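Local structure of enoyl-CoA hydratase carB homologue (Streptomyces cattleya, 5O34) at residues D53-A58 against L236-S241; E83-E88 against A137-V142; D130-V135 against G154-L159. The protein probably acts as a CarB-like carboxymethylproline synthase of the crotonase superfamily in thienamycin biosynthesis. All blocks are in the same frame, centred on the assembly; numbering follows the deposited sequence.

Contact 1: residues D53-A58 against L236-S241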
# COMPACT_ATOMS: atom_id res chain seq x y z
N ASP A 53 -0.62 2.92 -34.41
CA ASP A 53 -1.06 1.57 -34.01
C ASP A 53 -2.23 1.75 -33.03
O ASP A 53 -2.85 0.79 -32.59
CB ASP A 53 0.09 0.80 -33.34
CG ASP A 53 1.28 0.51 -34.23
OD1 ASP A 53 1.33 -0.60 -34.82
OD2 ASP A 53 2.18 1.38 -34.31
N GLY A 54 -2.51 3.02 -32.76
CA GLY A 54 -3.45 3.53 -31.77
C GLY A 54 -2.65 4.29 -30.72
O GLY A 54 -3.20 4.73 -29.71
N ILE A 55 -1.33 4.45 -30.97
CA ILE A 55 -0.38 5.10 -30.07
C ILE A 55 -0.21 6.60 -30.36
O ILE A 55 0.09 6.98 -31.48
CB ILE A 55 1.00 4.37 -30.07
CG1 ILE A 55 0.84 2.85 -29.85
CG2 ILE A 55 1.99 5.00 -29.07
CD1 ILE A 55 2.04 1.99 -30.34
N ALA A 56 -0.35 7.42 -29.31
CA ALA A 56 -0.13 8.85 -29.35
C ALA A 56 1.05 9.14 -28.43
O ALA A 56 0.98 8.85 -27.24
CB ALA A 56 -1.37 9.59 -28.88
N LEU A 57 2.16 9.63 -29.00
CA LEU A 57 3.35 9.97 -28.24
C LEU A 57 3.33 11.46 -27.95
O LEU A 57 3.43 12.27 -28.86
CB LEU A 57 4.64 9.54 -28.99
CG LEU A 57 6.02 10.09 -28.52
CD1 LEU A 57 6.31 9.75 -27.07
CD2 LEU A 57 7.13 9.53 -29.37
N ALA A 58 3.16 11.81 -26.66
CA ALA A 58 3.14 13.18 -26.17
C ALA A 58 4.55 13.48 -25.65
O ALA A 58 5.12 12.66 -24.93
CB ALA A 58 2.11 13.34 -25.07
N LEU A 236 5.44 -1.83 -25.55
CA LEU A 236 4.40 -1.99 -24.53
C LEU A 236 3.12 -1.26 -24.94
O LEU A 236 2.03 -1.82 -24.77
CB LEU A 236 4.89 -1.55 -23.13
CG LEU A 236 3.85 -1.58 -21.98
CD1 LEU A 236 3.33 -2.99 -21.72
CD2 LEU A 236 4.43 -0.99 -20.74
N ALA A 237 3.24 -0.04 -25.51
CA ALA A 237 2.09 0.73 -26.01
C ALA A 237 1.33 -0.06 -27.08
O ALA A 237 0.10 -0.07 -27.07
CB ALA A 237 2.56 2.06 -26.56
N ARG A 238 2.08 -0.77 -27.96
CA ARG A 238 1.56 -1.63 -29.02
C ARG A 238 0.77 -2.81 -28.42
O ARG A 238 -0.33 -3.09 -28.90
CB ARG A 238 2.72 -2.14 -29.89
CG ARG A 238 2.45 -2.05 -31.39
CD ARG A 238 3.72 -2.09 -32.21
NE ARG A 238 4.42 -0.80 -32.25
CZ ARG A 238 5.70 -0.63 -31.95
NH1 ARG A 238 6.46 -1.66 -31.58
NH2 ARG A 238 6.25 0.58 -32.03
N THR A 239 1.30 -3.45 -27.35
CA THR A 239 0.63 -4.56 -26.64
C THR A 239 -0.71 -4.07 -26.04
O THR A 239 -1.75 -4.71 -26.25
CB THR A 239 1.57 -5.18 -25.59
OG1 THR A 239 2.74 -5.68 -26.24
CG2 THR A 239 0.90 -6.30 -24.79
N ILE A 240 -0.68 -2.92 -25.31
CA ILE A 240 -1.87 -2.32 -24.69
C ILE A 240 -2.89 -1.97 -25.77
O ILE A 240 -4.06 -2.33 -25.64
CB ILE A 240 -1.55 -1.12 -23.75
CG1 ILE A 240 -0.54 -1.52 -22.64
CG2 ILE A 240 -2.85 -0.58 -23.14
CD1 ILE A 240 0.08 -0.36 -21.84
N SER A 241 -2.42 -1.34 -26.87
CA SER A 241 -3.25 -0.96 -28.02
C SER A 241 -3.95 -2.15 -28.69
O SER A 241 -5.05 -2.00 -29.19
CB SER A 241 -2.44 -0.18 -29.04
OG SER A 241 -3.31 0.58 -29.86
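The guanidinium of Arg238 meets the carboxylate of Asp53 at its edge, OD2 lying near the guanidinium plane, while the CD1 methyl of Ile55 approaches obliquely. The two planar groups are turned 56° apart, and the Asp53 OD2 to Arg238 NE separation of 3.7 Å makes this a long salt bridge. Arg238 CG and CD also pass close to the carboxylate, so the contact includes aliphatic stem as well as charge.

Here helix 229-242 packs beside strand 55-59 of the main sheet of the crotonase fold, their local axes 9.4 Å apart and inclined at 140°. Next to the polar pair, Ile55 rests its outer branch on the helix: CG1 lies 3.8 Å from Ala237 CB, and CD1 reaches the backbone at Arg238 N. The small Ala237 also touches Val94 and Ile143 of the neighbouring strands. Leu236 and Ile240 of the same helix also pack on Thr205 and Leu204 of the second subunit.

Just before the strand, Gly54 brings its bare CA to 3.5 Å from Ser241 OG. That hydroxyl, anti to its own backbone N (chi1 -159°), donates to Asp53 O over 2.8 Å from above the carbonyl plane.

Contact 2: residues E83-E88 against A137-V142; sequences ELDADE and AISKPV
Asp85 swings CG anti to its backbone N (chi1 -163°), which carries its carboxylate across to Ile138 and Ser139, while the chain of Lys140 bends at chi2 (-73°) and again at chi4 and comes back the other way to the end of helix 71-86. Two polar grips result, running in opposite directions.

In the first, Asp85 OD2 accepts two bonds from one residue. Ser139 OG donates over 2.7 Å to the syn lone pair, on the side of the other carboxylate oxygen; Ser139 N donates over 2.9 Å from above the carboxylate plane. The two bonds grip OD2 from different directions and probably limit rotation of the carboxylate. CB and the carboxylate carbon CG of Asp85 meet Ile138 as the two side chains slide past each other in opposite senses, CG lying 3.7 Å from Ile138 CB.

The second grip is that of Lys140. Its NZ donates to Leu84 O over 3.1 Å, in the carbonyl plane, and also bonds Val90 O beyond the segment. Asp87 O lies 2.8 Å from NZ as well, but at a poor angle for a bond. The ammonium thus sits among main-chain carbonyls where the helix ends, a place whose partial negative charge probably stabilises it. The acidic end of Glu88 adds a more distant attraction, OE1 being 4.1 Å from Lys140 NZ, too far for a salt bridge.

Within the crotonase fold the contact ties the end of helix 71-86 to the loop that leads from helix 120-137 into strand 142-146. Leu84 leans on strand 47-50, Gln249 of helix 245-249 touches Ser139, Lys140 and Glu88, and Ile138 packs against Met81 of helix 71-86.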
# COMPACT_ATOMS: atom_id res chain seq x y z
N GLU A 83 -8.32 15.72 -25.13
CA GLU A 83 -8.43 15.53 -26.58
C GLU A 83 -8.15 14.06 -26.92
O GLU A 83 -8.89 13.45 -27.71
CB GLU A 83 -7.45 16.44 -27.34
CG GLU A 83 -7.86 17.91 -27.35
CD GLU A 83 -6.82 18.87 -27.92
OE1 GLU A 83 -6.40 19.80 -27.19
OE2 GLU A 83 -6.44 18.70 -29.10
N LEU A 84 -7.12 13.48 -26.28
CA LEU A 84 -6.72 12.08 -26.47
C LEU A 84 -7.77 11.08 -25.97
O LEU A 84 -7.95 10.04 -26.59
CB LEU A 84 -5.34 11.79 -25.86
CG LEU A 84 -4.14 12.57 -26.45
CD1 LEU A 84 -2.87 12.25 -25.70
CD2 LEU A 84 -3.97 12.31 -27.94
N ASP A 85 -8.49 11.41 -24.88
CA ASP A 85 -9.56 10.55 -24.37
C ASP A 85 -10.78 10.55 -25.31
O ASP A 85 -11.50 9.55 -25.38
CB ASP A 85 -9.98 10.93 -22.94
CG ASP A 85 -10.77 9.85 -22.21
OD1 ASP A 85 -11.70 10.21 -21.45
OD2 ASP A 85 -10.45 8.65 -22.40
N ALA A 86 -10.99 11.67 -26.03
CA ALA A 86 -12.09 11.85 -26.98
C ALA A 86 -11.87 11.09 -28.30
O ALA A 86 -12.82 10.51 -28.82
CB ALA A 86 -12.31 13.33 -27.25
N ASP A 87 -10.63 11.09 -28.84
CA ASP A 87 -10.27 10.42 -30.10
C ASP A 87 -10.30 8.89 -29.97
O ASP A 87 -9.42 8.31 -29.33
CB ASP A 87 -8.90 10.92 -30.60
CG ASP A 87 -8.51 10.53 -32.03
OD1 ASP A 87 -9.10 9.57 -32.58
OD2 ASP A 87 -7.58 11.17 -32.58
N GLU A 88 -11.28 8.23 -30.65
CA GLU A 88 -11.42 6.78 -30.60
C GLU A 88 -10.33 6.03 -31.40
O GLU A 88 -10.16 4.82 -31.21
CB GLU A 88 -12.85 6.32 -30.98
CG GLU A 88 -13.20 4.87 -30.64
CD GLU A 88 -12.88 4.27 -29.27
OE1 GLU A 88 -12.05 4.82 -28.51
OE2 GLU A 88 -13.45 3.19 -28.97
N ALA A 137 -7.93 10.27 -14.48
CA ALA A 137 -9.36 9.99 -14.75
C ALA A 137 -9.70 9.61 -16.20
O ALA A 137 -10.79 9.06 -16.41
CB ALA A 137 -10.24 11.13 -14.28
N ILE A 138 -8.82 9.87 -17.20
CA ILE A 138 -9.11 9.50 -18.60
C ILE A 138 -9.23 7.98 -18.77
O ILE A 138 -8.66 7.23 -17.96
CB ILE A 138 -8.16 10.15 -19.67
CG1 ILE A 138 -6.68 9.70 -19.52
CG2 ILE A 138 -8.28 11.69 -19.68
CD1 ILE A 138 -5.96 9.55 -20.90
N SER A 139 -10.00 7.52 -19.76
CA SER A 139 -10.23 6.09 -19.98
C SER A 139 -9.05 5.35 -20.66
O SER A 139 -9.01 4.12 -20.63
CB SER A 139 -11.53 5.87 -20.76
OG SER A 139 -11.35 6.10 -22.15
N LYS A 140 -8.10 6.10 -21.25
CA LYS A 140 -6.94 5.54 -21.95
C LYS A 140 -5.73 5.32 -21.01
O LYS A 140 -5.39 6.25 -20.26
CB LYS A 140 -6.50 6.47 -23.12
CG LYS A 140 -7.62 7.10 -23.95
CD LYS A 140 -8.31 6.09 -24.86
CE LYS A 140 -9.57 6.65 -25.47
NZ LYS A 140 -9.30 7.25 -26.79
N PRO A 141 -5.01 4.18 -21.11
CA PRO A 141 -3.80 4.00 -20.29
C PRO A 141 -2.70 4.95 -20.75
O PRO A 141 -2.60 5.27 -21.93
CB PRO A 141 -3.40 2.54 -20.54
CG PRO A 141 -4.57 1.91 -21.15
CD PRO A 141 -5.25 2.98 -21.94
N VAL A 142 -1.90 5.41 -19.79
CA VAL A 142 -0.81 6.35 -20.04
C VAL A 142 0.49 5.73 -19.55
O VAL A 142 0.57 5.28 -18.41
CB VAL A 142 -1.08 7.74 -19.38
CG1 VAL A 142 -0.04 8.77 -19.81
CG2 VAL A 142 -2.49 8.23 -19.67

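Contact 3: residues D130-V135 against G154-L159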
# COMPACT_ATOMS: atom_id res chain seq x y z
N ASP A 130 -6.13 19.87 -11.58
CA ASP A 130 -6.85 19.57 -12.83
C ASP A 130 -6.01 18.70 -13.75
O ASP A 130 -6.56 17.81 -14.39
CB ASP A 130 -7.35 20.85 -13.53
CG ASP A 130 -8.47 21.60 -12.80
OD1 ASP A 130 -8.78 21.25 -11.63
OD2 ASP A 130 -9.03 22.56 -13.39
N LEU A 131 -4.67 18.88 -13.74
CA LEU A 131 -3.75 18.05 -14.52
C LEU A 131 -3.66 16.64 -13.92
O LEU A 131 -3.88 15.67 -14.64
CB LEU A 131 -2.36 18.70 -14.67
CG LEU A 131 -1.25 17.83 -15.33
CD1 LEU A 131 -1.63 17.38 -16.73
CD2 LEU A 131 0.07 18.56 -15.36
N TYR A 132 -3.40 16.53 -12.59
CA TYR A 132 -3.29 15.21 -11.94
C TYR A 132 -4.60 14.42 -12.02
O TYR A 132 -4.55 13.22 -12.30
CB TYR A 132 -2.81 15.32 -10.48
CG TYR A 132 -1.48 16.01 -10.28
CD1 TYR A 132 -0.52 16.04 -11.29
CD2 TYR A 132 -1.15 16.57 -9.05
CE1 TYR A 132 0.72 16.65 -11.10
CE2 TYR A 132 0.10 17.16 -8.84
CZ TYR A 132 1.02 17.21 -9.87
OH TYR A 132 2.22 17.85 -9.69
N THR A 133 -5.75 15.10 -11.84
CA THR A 133 -7.06 14.43 -11.91
C THR A 133 -7.39 13.96 -13.32
O THR A 133 -7.93 12.85 -13.43
CB THR A 133 -8.21 15.27 -11.31
OG1 THR A 133 -8.23 16.58 -11.88
CG2 THR A 133 -8.14 15.35 -9.78
N THR A 134 -7.04 14.73 -14.38
CA THR A 134 -7.36 14.33 -15.76
C THR A 134 -6.47 13.13 -16.20
O THR A 134 -7.02 12.12 -16.64
CB THR A 134 -7.38 15.53 -16.75
OG1 THR A 134 -7.98 15.12 -17.98
CG2 THR A 134 -6.00 16.08 -17.05
N VAL A 135 -5.14 13.22 -16.00
CA VAL A 135 -4.19 12.14 -16.34
C VAL A 135 -4.65 10.80 -15.73
O VAL A 135 -4.59 9.77 -16.40
CB VAL A 135 -2.73 12.50 -15.96
CG1 VAL A 135 -1.77 11.32 -16.17
CG2 VAL A 135 -2.24 13.72 -16.74
N GLY A 154 7.40 16.99 -11.78
CA GLY A 154 7.77 16.05 -12.84
C GLY A 154 7.48 14.62 -12.43
O GLY A 154 6.79 13.89 -13.14
N LEU A 155 7.97 14.24 -11.23
CA LEU A 155 7.71 12.92 -10.64
C LEU A 155 6.21 12.73 -10.36
O LEU A 155 5.67 11.67 -10.66
CB LEU A 155 8.55 12.73 -9.35
CG LEU A 155 8.42 11.41 -8.57
CD1 LEU A 155 8.54 10.18 -9.48
CD2 LEU A 155 9.43 11.35 -7.45
N GLN A 156 5.52 13.78 -9.86
CA GLN A 156 4.08 13.76 -9.57
C GLN A 156 3.21 13.43 -10.80
O GLN A 156 2.27 12.64 -10.68
CB GLN A 156 3.64 15.06 -8.89
CG GLN A 156 4.01 15.10 -7.40
CD GLN A 156 4.04 16.48 -6.78
OE1 GLN A 156 4.88 16.76 -5.91
NE2 GLN A 156 3.11 17.35 -7.16
N ILE A 157 3.57 13.97 -11.98
CA ILE A 157 2.86 13.68 -13.24
C ILE A 157 3.01 12.19 -13.58
O ILE A 157 2.02 11.54 -13.89
CB ILE A 157 3.36 14.61 -14.40
CG1 ILE A 157 3.00 16.09 -14.11
CG2 ILE A 157 2.77 14.17 -15.77
CD1 ILE A 157 3.84 17.15 -14.86
N SER A 158 4.24 11.65 -13.45
CA SER A 158 4.53 10.24 -13.73
C SER A 158 3.73 9.32 -12.80
O SER A 158 3.21 8.29 -13.25
CB SER A 158 6.04 9.96 -13.66
OG SER A 158 6.50 9.67 -12.35
N LEU A 159 3.57 9.73 -11.52
CA LEU A 159 2.79 8.97 -10.52
C LEU A 159 1.25 8.93 -10.80
O LEU A 159 0.52 8.23 -10.10
CB LEU A 159 3.08 9.46 -9.09
CG LEU A 159 4.53 9.34 -8.59
CD1 LEU A 159 4.73 10.13 -7.33
CD2 LEU A 159 4.96 7.88 -8.40
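Ile157 presses CG1 against the rim of the Tyr132 ring, lying in the ring plane 3.8 Å from CE1, and the two side chains cross at about a right angle. Inside the crotonase fold they pack helix 120-137 against helix 152-158, the helix that follows it in the chain. As in relatives, the start of helix 152-158 probably supplies a backbone N-H to the oxyanion hole.

The local helix axes run 10.4 Å apart and are inclined by only 26°. The CA-CB bond of Tyr132 runs alongside the other helix, CG is anti to the carbonyl carbon (chi1 -57°), and the phenol end comes nearer, its oxygen close to Gln156. Gln156 CB lies 3.2 Å from Tyr132 OH and a little farther from CZ of the same ring; the ring and amide planes are 74° apart. Phe185 of helix 184-194 meets the Tyr132 ring edge-to-face, while Met189 of the same helix touches both Tyr132 and Gln156.

Leu131 adds a second apolar contact to Ile157. With CG anti to the backbone N, it directs CD2 at the branch of Ile157 that the tyrosine also touches, 4.0 Å from CG1, and crosses it at about a right angle. Ile157 CG1 is therefore shared between an aromatic edge and a leucine methyl. Val135 contributes a looser approach, CG1 to Ile157 O.

Apart from the phenol, the amide and the main-chain oxygen of Ile157, the touching groups are apolar, and all five residues are buried. On the side of helix 152-158 turned from the interface, Ser158 OG donates to Leu155 O over 2.7 Å, in the carbonyl plane and on a lone pair, and that oxygen also accepts from Leu159 N.

Contact 3 is buried at the core, its centre about 5 Å from the centre of the chain, and is built mainly of hydrocarbon and aromatic surface between two helices. Contacts 1 and 2 lie farther out, on a common side of the centre: contact 1 is buried although peripheral, contact 2 only partly buried. Each mixes apolar packing with charge, a long salt bridge in contact 1, a lysine among carbonyls in contact 2. They touch through Ile240 on Pro141 and Ala56 on Leu84; strand 55-59 and helix 71-86 follow each other in the chain. Helix 120-137 of contact 3 runs into the loop of contact 2, and Val142 CG2 meets Val135 O. Contacts 1 and 3 do not touch.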